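Local coordinates for pseudoazurin (Blue copper protein) (Sinorhizobium meliloti, PDB 3TU6), which binds a single copper ion in a cupredoxin beta barrel and probably shuttles electrons between partner proteins in the periplasm, at residues Pro22-Ala27 against Ile89-Val94; Val33-Lys38 against Glu64-Thr69; Gly41-Leu46 against Tyr78-His83. All blocks are in the same frame, centred on the assembly; numbering follows the deposited sequence.

Contact 1: residues Pro22-Ala27 against Ile89-Val94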
loop_
_atom_site.group_PDB
_atom_site.type_symbol
_atom_site.label_atom_id
_atom_site.label_comp_id
_atom_site.label_asym_id
_atom_site.label_seq_id
_atom_site.Cartn_x
_atom_site.Cartn_y
_atom_site.Cartn_z
ATOM N N PRO A 22 2.962 2.619 8.283
ATOM C CA PRO A 22 2.320 3.805 7.707
ATOM C C PRO A 22 1.491 3.477 6.465
ATOM O O PRO A 22 1.771 2.499 5.772
ATOM C CB PRO A 22 3.506 4.700 7.344
ATOM C CG PRO A 22 4.601 3.764 7.082
ATOM C CD PRO A 22 4.416 2.627 8.035
ATOM N N ALA A 23 0.475 4.293 6.200
ATOM C CA ALA A 23 -0.380 4.110 5.029
ATOM C C ALA A 23 0.360 4.446 3.733
ATOM O O ALA A 23 0.056 3.881 2.680
ATOM C CB ALA A 23 -1.633 4.966 5.154
ATOM N N VAL A 24 1.320 5.367 3.818
ATOM C CA VAL A 24 2.071 5.833 2.653
ATOM C C VAL A 24 3.576 5.802 2.924
ATOM O O VAL A 24 4.089 6.624 3.685
ATOM C CB VAL A 24 1.659 7.272 2.268
ATOM C CG1 VAL A 24 2.454 7.758 1.063
ATOM C CG2 VAL A 24 0.167 7.336 1.985
ATOM N N ILE A 25 4.266 4.843 2.306
ATOM C CA ILE A 25 5.728 4.765 2.349
ATOM C C ILE A 25 6.314 5.588 1.204
ATOM O O ILE A 25 5.866 5.470 0.064
ATOM C CB ILE A 25 6.228 3.305 2.204
ATOM C CG1 ILE A 25 5.926 2.497 3.470
ATOM C CG2 ILE A 25 7.725 3.268 1.912
ATOM C CD1 ILE A 25 6.792 2.862 4.659
ATOM N N ARG A 26 7.309 6.421 1.515
ATOM C CA ARG A 26 8.024 7.190 0.497
ATOM C C ARG A 26 9.426 6.617 0.321
ATOM O O ARG A 26 10.314 6.855 1.141
ATOM C CB ARG A 26 8.088 8.674 0.875
ATOM C CG ARG A 26 6.729 9.330 1.117
ATOM C CD ARG A 26 5.792 9.212 -0.083
ATOM N NE ARG A 26 6.322 9.867 -1.281
ATOM C CZ ARG A 26 5.990 11.089 -1.706
ATOM N NH1 ARG A 26 6.542 11.569 -2.814
ATOM N NH2 ARG A 26 5.114 11.839 -1.043
ATOM N N ALA A 27 9.609 5.856 -0.755
ATOM C CA ALA A 27 10.865 5.163 -1.024
ATOM C C ALA A 27 11.504 5.662 -2.314
ATOM O O ALA A 27 10.912 6.449 -3.053
ATOM C CB ALA A 27 10.621 3.667 -1.110
ATOM N N ILE A 89 -6.258 -0.466 2.776
ATOM C CA ILE A 89 -5.318 -0.349 1.664
ATOM C C ILE A 89 -4.149 0.546 2.069
ATOM O O ILE A 89 -4.240 1.308 3.036
ATOM C CB ILE A 89 -5.988 0.208 0.383
ATOM C CG1 ILE A 89 -6.613 1.585 0.633
ATOM C CG2 ILE A 89 -7.047 -0.759 -0.125
ATOM C CD1 ILE A 89 -7.022 2.301 -0.644
ATOM N N GLY A 90 -3.055 0.436 1.326
ATOM C CA GLY A 90 -1.882 1.276 1.540
ATOM C C GLY A 90 -1.210 1.624 0.230
ATOM O O GLY A 90 -1.563 1.086 -0.823
ATOM N N ALA A 91 -0.235 2.523 0.298
ATOM C CA ALA A 91 0.495 2.963 -0.882
ATOM C C ALA A 91 1.999 2.945 -0.640
ATOM O O ALA A 91 2.462 3.193 0.475
ATOM C CB ALA A 91 0.047 4.358 -1.283
ATOM N N ILE A 92 2.749 2.630 -1.691
ATOM C CA ILE A 92 4.197 2.795 -1.694
ATOM C C ILE A 92 4.547 3.680 -2.881
ATOM O O ILE A 92 4.312 3.302 -4.028
ATOM C CB ILE A 92 4.948 1.453 -1.829
ATOM C CG1 ILE A 92 4.490 0.464 -0.756
ATOM C CG2 ILE A 92 6.451 1.681 -1.733
ATOM C CD1 ILE A 92 5.186 -0.880 -0.834
ATOM N N VAL A 93 5.087 4.862 -2.597
ATOM C CA VAL A 93 5.516 5.789 -3.639
ATOM C C VAL A 93 7.022 5.639 -3.833
ATOM O O VAL A 93 7.799 5.846 -2.897
ATOM C CB VAL A 93 5.173 7.246 -3.277
ATOM C CG1 VAL A 93 5.524 8.181 -4.424
ATOM C CG2 VAL A 93 3.693 7.370 -2.919
ATOM N N VAL A 94 7.420 5.264 -5.048
ATOM C CA VAL A 94 8.822 5.028 -5.380
ATOM C C VAL A 94 9.302 6.126 -6.322
ATOM O O VAL A 94 8.821 6.233 -7.450
ATOM C CB VAL A 94 9.010 3.654 -6.053
ATOM C CG1 VAL A 94 10.488 3.360 -6.262
ATOM C CG2 VAL A 94 8.359 2.561 -5.218
HETATM O O HOH W 1 2.405 1.879 2.969
HETATM O O HOH W 2 8.754 8.536 -2.753
#
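With CG anti to the carbonyl carbon (chi1 -56°) and further bends at chi2 and chi3, the Arg26 chain bends over toward the neighbouring strand, and its NE ends up 3.5 Å from CB of Val93. Val93 has CG1 anti to its backbone N, and that branch runs beside the guanidinium, 3.7 Å from Arg26 NE. The backbones beneath them are two neighbouring parallel strands of the cupredoxin barrel, 24-27 and 89-94, whose axes are only 13° apart. Four backbone hydrogen bonds tie them together: Ala91 N to Ala23 O, Ile25 N to Ala91 O, Val93 N to Ile25 O and Ala27 N to Val93 O. Val24, Ala91 and Val93 share Arg26's side of the sheet and face helix 112-125, where Ile119 meets Ala91 and Ile123 meets Val93; Val24 CG1 lies 4.2 Å from Val93 CG2. The other side belongs to Ile25 and Ile92, which lie side by side with their CG2 methyls 4.2 Å apart. An alanine in place of Val93 would probably leave Arg26 NE with only CB of that side chain beside it and a gap toward Val24 CG1 and Ile123. Arg26 also reaches the same residue through solvent: its NE donates to a water at 3.1 Å, and that water sits 2.9 Å from Val93 O.

Contact 2: residues Val33-Lys38 against Glu64-Thr69; sequences VTFVAK and EEITVT
Phe35 and Ile66 lie side by side and point the same way, the ring's CD2 3.9 Å from CG2 of Ile66. They belong to the tight side of an antiparallel pairing between strands 33-36 and 67-69, the latter an outermost strand of the cupredoxin sheet. Ile66 O does double duty here: it accepts the N-H of Phe35 at 3.0 Å and also lies in the plane of that residue's ring, at its edge. Val68 CG1 approaches the ring edge too, while its CG2, turned into the crowded position between backbone N and carbonyl carbon (chi1 -56° for CG1), packs 4.0 Å from CB of Val33. Val33 and Val68 form a hydrogen-bonded pair, bonded N to O both ways, and Val6 and Tyr78 close in on Phe35 from beyond the two strands.

The opposite face is polar and nearer to solvent. Thr34 and Thr67 make the adjoining non-hydrogen-bonded pair, and their OG1 atoms meet in a 2.7 Å hydrogen bond. Past the Phe35 N to Ile66 O bond the strand pairing ends, and a side chain makes the next link. Chi1 of Glu65 (-61°) sets CG anti to the carbonyl carbon, and the chain beyond is extended; at its end OE2 receives the Ala37 N-H at 3.0 Å through its anti lone pair. Glu65 and Ala37 are each the centre of an inverse gamma turn. Phe35 O is buried with no hydrogen-bond partner in the model; CA of Glu65 makes a C-H...O contact to it at 3.1 Å, with CB as near. A carboxylate thus supplies one bond, to Ala37 N, where the backbone pairing has ended, while the neighbouring carbonyl is left with C-H groups alone.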
loop_
_atom_site.group_PDB
_atom_site.type_symbol
_atom_site.label_atom_id
_atom_site.label_comp_id
_atom_site.label_asym_id
_atom_site.label_seq_id
_atom_site.Cartn_x
_atom_site.Cartn_y
_atom_site.Cartn_z
ATOM N N VAL A 33 10.356 -2.902 0.907
ATOM C CA VAL A 33 9.375 -2.735 1.975
ATOM C C VAL A 33 8.961 -4.112 2.491
ATOM O O VAL A 33 8.527 -4.966 1.716
ATOM C CB VAL A 33 8.126 -1.969 1.487
ATOM C CG1 VAL A 33 7.006 -2.048 2.518
ATOM C CG2 VAL A 33 8.476 -0.522 1.192
ATOM N N THR A 34 9.109 -4.318 3.798
ATOM C CA THR A 34 8.736 -5.572 4.443
ATOM C C THR A 34 7.462 -5.377 5.252
ATOM O O THR A 34 7.359 -4.441 6.047
ATOM C CB THR A 34 9.852 -6.073 5.378
ATOM O OG1 THR A 34 11.064 -6.242 4.631
ATOM C CG2 THR A 34 9.465 -7.395 6.029
ATOM N N PHE A 35 6.493 -6.264 5.047
ATOM C CA PHE A 35 5.229 -6.197 5.772
ATOM C C PHE A 35 5.314 -7.027 7.043
ATOM O O PHE A 35 5.806 -8.149 7.021
ATOM C CB PHE A 35 4.078 -6.645 4.874
ATOM C CG PHE A 35 3.770 -5.663 3.787
ATOM C CD1 PHE A 35 2.871 -4.637 4.013
ATOM C CD2 PHE A 35 4.414 -5.731 2.561
ATOM C CE1 PHE A 35 2.595 -3.710 3.028
ATOM C CE2 PHE A 35 4.142 -4.802 1.564
ATOM C CZ PHE A 35 3.229 -3.786 1.802
ATOM N N VAL A 36 4.848 -6.453 8.150
ATOM C CA VAL A 36 4.976 -7.070 9.466
ATOM C C VAL A 36 3.599 -7.466 9.986
ATOM O O VAL A 36 2.680 -6.646 10.017
ATOM C CB VAL A 36 5.635 -6.099 10.470
ATOM C CG1 VAL A 36 5.913 -6.799 11.798
ATOM C CG2 VAL A 36 6.921 -5.523 9.885
ATOM N N ALA A 37 3.465 -8.725 10.397
ATOM C CA ALA A 37 2.207 -9.241 10.923
ATOM C C ALA A 37 2.133 -9.015 12.428
ATOM O O ALA A 37 2.157 -9.971 13.207
ATOM C CB ALA A 37 2.067 -10.727 10.596
ATOM N N LYS A 38 2.045 -7.750 12.835
ATOM C CA LYS A 38 1.960 -7.405 14.256
ATOM C C LYS A 38 0.651 -7.924 14.849
ATOM O O LYS A 38 0.637 -8.464 15.955
ATOM C CB LYS A 38 2.084 -5.895 14.460
ATOM C CG LYS A 38 2.232 -5.484 15.920
ATOM C CD LYS A 38 2.850 -4.105 16.061
ATOM C CE LYS A 38 3.065 -3.738 17.521
ATOM N NZ LYS A 38 3.784 -2.442 17.672
ATOM N N GLU A 64 1.823 -13.686 6.173
ATOM C CA GLU A 64 3.136 -13.796 5.549
ATOM C C GLU A 64 3.813 -12.429 5.581
ATOM O O GLU A 64 3.271 -11.447 5.066
ATOM C CB GLU A 64 3.028 -14.297 4.106
ATOM C CG GLU A 64 4.380 -14.635 3.472
ATOM C CD GLU A 64 4.275 -15.087 2.024
ATOM O OE1 GLU A 64 3.262 -14.778 1.361
ATOM O OE2 GLU A 64 5.218 -15.751 1.544
ATOM N N GLU A 65 4.993 -12.376 6.193
ATOM C CA GLU A 65 5.757 -11.141 6.294
ATOM C C GLU A 65 6.625 -10.970 5.051
ATOM O O GLU A 65 7.844 -11.138 5.095
ATOM C CB GLU A 65 6.601 -11.144 7.569
ATOM C CG GLU A 65 5.759 -11.247 8.832
ATOM C CD GLU A 65 6.540 -10.949 10.097
ATOM O OE1 GLU A 65 7.704 -11.392 10.200
ATOM O OE2 GLU A 65 5.982 -10.278 10.991
ATOM N N ILE A 66 5.973 -10.627 3.943
ATOM C CA ILE A 66 6.623 -10.584 2.638
ATOM C C ILE A 66 7.436 -9.303 2.453
ATOM O O ILE A 66 7.014 -8.222 2.867
ATOM C CB ILE A 66 5.583 -10.724 1.490
ATOM C CG1 ILE A 66 6.280 -11.007 0.155
ATOM C CG2 ILE A 66 4.706 -9.478 1.385
ATOM C CD1 ILE A 66 5.322 -11.359 -0.965
ATOM N N THR A 67 8.608 -9.441 1.837
ATOM C CA THR A 67 9.430 -8.299 1.454
ATOM C C THR A 67 9.313 -8.104 -0.052
ATOM O O THR A 67 9.579 -9.029 -0.821
ATOM C CB THR A 67 10.906 -8.508 1.836
ATOM O OG1 THR A 67 11.023 -8.587 3.262
ATOM C CG2 THR A 67 11.766 -7.358 1.325
ATOM N N VAL A 68 8.912 -6.904 -0.462
ATOM C CA VAL A 68 8.731 -6.584 -1.878
ATOM C C VAL A 68 9.857 -5.690 -2.393
ATOM O O VAL A 68 10.376 -4.843 -1.662
ATOM C CB VAL A 68 7.365 -5.899 -2.136
ATOM C CG1 VAL A 68 6.230 -6.774 -1.622
ATOM C CG2 VAL A 68 7.311 -4.522 -1.492
ATOM N N THR A 69 10.231 -5.897 -3.653
ATOM C CA THR A 69 11.234 -5.082 -4.329
ATOM C C THR A 69 10.540 -3.969 -5.106
ATOM O O THR A 69 9.448 -4.170 -5.638
ATOM C CB THR A 69 12.070 -5.928 -5.310
ATOM O OG1 THR A 69 11.204 -6.554 -6.265
ATOM C CG2 THR A 69 12.852 -6.998 -4.562
#

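Contact 3: residues Gly41-Leu46 against Tyr78-His83; sequences GHNSAL and YQCAPH. With CU (copper (II) ion), chain B.
Asn43 meets Ala81 and Pro82 through its side-chain oxygen, reaching from the segment that follows the first copper ligand, His42, to the loop carrying Cys80 and His83. Its chi1 (82°) puts CG between backbone N and carbonyl carbon; beyond it OD1 accepts the N-H of Ala81 at 2.8 Å, in the carbonyl plane. The same oxygen lies against CD of Pro82. ND2 is held by Gly60 O, which fixes which way round the amide lies. From its backbone, Asn43 N points nearly straight at Cys80 SG in a weak 3.7 Å bond.

At the other end Tyr78 and Gln79, also largely buried by the contact, pair with Leu46 and Ala45 as antiparallel strands. Ala45 and Gln79 bond N to O in both directions, the shorter bond being Gln79 N to Ala45 O at 2.8 Å. The Tyr78 ring is met obliquely by OG of Ser44, 3.5 Å from CD1, and that hydroxyl is fixed by Trp58 NE1; Phe20 packs edge-to-face with the ring.

Beyond Asn43 the segments converge on copper, bound by His42 ND1 at 2.0 Å, Cys80 SG at 2.2 Å and His83 ND1 at 2.1 Å, with Met88 completing the type 1 site. Asn10 OD1 holds His42 NE2. Asn43 is therefore second shell twice over: it pins the ligand loop through Ala81, and its weak N-H bond may withdraw some electron density from the sulfur and so help to set the redox potential, as N-H...S bonds do in other cupredoxins.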
loop_
_atom_site.group_PDB
_atom_site.type_symbol
_atom_site.label_atom_id
_atom_site.label_comp_id
_atom_site.label_asym_id
_atom_site.label_seq_id
_atom_site.Cartn_x
_atom_site.Cartn_y
_atom_site.Cartn_z
ATOM N N GLY A 41 -4.198 -12.193 10.787
ATOM C CA GLY A 41 -5.374 -12.171 9.920
ATOM C C GLY A 41 -5.278 -11.235 8.726
ATOM O O GLY A 41 -6.255 -11.071 7.996
ATOM N N HIS A 42 -4.111 -10.626 8.517
ATOM C CA HIS A 42 -3.907 -9.702 7.397
ATOM C C HIS A 42 -2.945 -10.266 6.361
ATOM O O HIS A 42 -2.160 -11.172 6.645
ATOM C CB HIS A 42 -3.362 -8.359 7.890
ATOM C CG HIS A 42 -4.158 -7.750 9.000
ATOM N ND1 HIS A 42 -5.371 -7.130 8.794
ATOM C CD2 HIS A 42 -3.908 -7.656 10.327
ATOM C CE1 HIS A 42 -5.837 -6.687 9.948
ATOM N NE2 HIS A 42 -4.968 -6.993 10.894
ATOM N N ASN A 43 -3.020 -9.714 5.154
ATOM C CA ASN A 43 -2.045 -9.983 4.107
ATOM C C ASN A 43 -1.744 -8.701 3.336
ATOM O O ASN A 43 -2.372 -7.669 3.574
ATOM C CB ASN A 43 -2.544 -11.083 3.159
ATOM C CG ASN A 43 -3.503 -10.565 2.095
ATOM O OD1 ASN A 43 -4.482 -9.877 2.394
ATOM N ND2 ASN A 43 -3.228 -10.907 0.843
ATOM N N SER A 44 -0.780 -8.776 2.423
ATOM C CA SER A 44 -0.475 -7.670 1.522
ATOM C C SER A 44 -0.387 -8.185 0.092
ATOM O O SER A 44 0.391 -9.096 -0.195
ATOM C CB SER A 44 0.841 -7.000 1.917
ATOM O OG SER A 44 1.128 -5.913 1.054
ATOM N N ALA A 45 -1.193 -7.602 -0.793
ATOM C CA ALA A 45 -1.194 -7.961 -2.209
ATOM C C ALA A 45 -1.389 -6.711 -3.061
ATOM O O ALA A 45 -2.185 -5.839 -2.716
ATOM C CB ALA A 45 -2.293 -8.974 -2.497
ATOM N N LEU A 46 -0.661 -6.633 -4.172
ATOM C CA LEU A 46 -0.774 -5.507 -5.094
ATOM C C LEU A 46 -2.149 -5.523 -5.752
ATOM O O LEU A 46 -2.616 -6.572 -6.196
ATOM C CB LEU A 46 0.322 -5.582 -6.166
ATOM C CG LEU A 46 0.431 -4.414 -7.153
ATOM C CD1 LEU A 46 0.908 -3.150 -6.450
ATOM C CD2 LEU A 46 1.365 -4.773 -8.299
ATOM N N TYR A 78 -1.687 -1.210 -2.924
ATOM C CA TYR A 78 -1.841 -2.584 -2.445
ATOM C C TYR A 78 -2.963 -2.671 -1.410
ATOM O O TYR A 78 -3.420 -1.649 -0.890
ATOM C CB TYR A 78 -0.520 -3.095 -1.864
ATOM C CG TYR A 78 -0.076 -2.399 -0.595
ATOM C CD1 TYR A 78 -0.494 -2.857 0.650
ATOM C CD2 TYR A 78 0.762 -1.288 -0.639
ATOM C CE1 TYR A 78 -0.101 -2.226 1.815
ATOM C CE2 TYR A 78 1.172 -0.651 0.527
ATOM C CZ TYR A 78 0.736 -1.127 1.751
ATOM O OH TYR A 78 1.132 -0.511 2.914
ATOM N N GLN A 79 -3.393 -3.893 -1.109
ATOM C CA GLN A 79 -4.553 -4.110 -0.246
ATOM C C GLN A 79 -4.400 -5.319 0.666
ATOM O O GLN A 79 -3.531 -6.167 0.456
ATOM C CB GLN A 79 -5.805 -4.302 -1.107
ATOM C CG GLN A 79 -5.790 -5.572 -1.962
ATOM C CD GLN A 79 -7.072 -5.770 -2.748
ATOM O OE1 GLN A 79 -7.611 -4.830 -3.333
ATOM N NE2 GLN A 79 -7.565 -7.003 -2.769
ATOM N N CYS A 80 -5.261 -5.379 1.679
ATOM C CA CYS A 80 -5.481 -6.587 2.464
ATOM C C CYS A 80 -6.793 -7.200 1.988
ATOM O O CYS A 80 -7.846 -6.579 2.114
ATOM C CB CYS A 80 -5.571 -6.258 3.954
ATOM S SG CYS A 80 -6.042 -7.658 4.993
ATOM N N ALA A 81 -6.730 -8.413 1.443
ATOM C CA ALA A 81 -7.907 -9.052 0.845
ATOM C C ALA A 81 -9.074 -9.211 1.829
ATOM O O ALA A 81 -10.208 -8.860 1.498
ATOM C CB ALA A 81 -7.534 -10.401 0.227
ATOM N N PRO A 82 -8.806 -9.742 3.037
ATOM C CA PRO A 82 -9.866 -9.840 4.043
ATOM C C PRO A 82 -10.551 -8.519 4.418
ATOM O O PRO A 82 -11.760 -8.507 4.651
ATOM C CB PRO A 82 -9.137 -10.419 5.259
ATOM C CG PRO A 82 -8.043 -11.225 4.682
ATOM C CD PRO A 82 -7.614 -10.521 3.427
ATOM N N HIS A 83 -9.792 -7.425 4.470
ATOM C CA HIS A 83 -10.302 -6.161 5.008
ATOM C C HIS A 83 -10.309 -4.992 4.014
ATOM O O HIS A 83 -10.499 -3.845 4.422
ATOM C CB HIS A 83 -9.507 -5.776 6.259
ATOM C CG HIS A 83 -9.419 -6.872 7.277
ATOM N ND1 HIS A 83 -8.230 -7.484 7.611
ATOM C CD2 HIS A 83 -10.375 -7.475 8.022
ATOM C CE1 HIS A 83 -8.456 -8.409 8.527
ATOM N NE2 HIS A 83 -9.749 -8.425 8.792
HETATM CU CU CU B . -6.335 -6.850 7.059
#

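In the fold
All three contacts lie in one mixed beta sheet, that of the cupredoxin fold. Contact 1 is nearest the chain centre, pairing strands 19-27 and 89-94, while contacts 2 and 3 involve the outermost strands 67-69 and 45-46. Their centres lie about 11 Å (2 to 3), 13 Å (1 to 2) and 14 Å (1 to 3) apart. Along the chain, contacts 2 and 3 interlace, and both fall inside the loop that contact 1 closes. Val33 packs on Ile25 and Ile92, joining contacts 1 and 2; Tyr78 of contact 3 bridges the other two. This shared interior ties the copper-bearing end in contact 3 to the rest of the barrel.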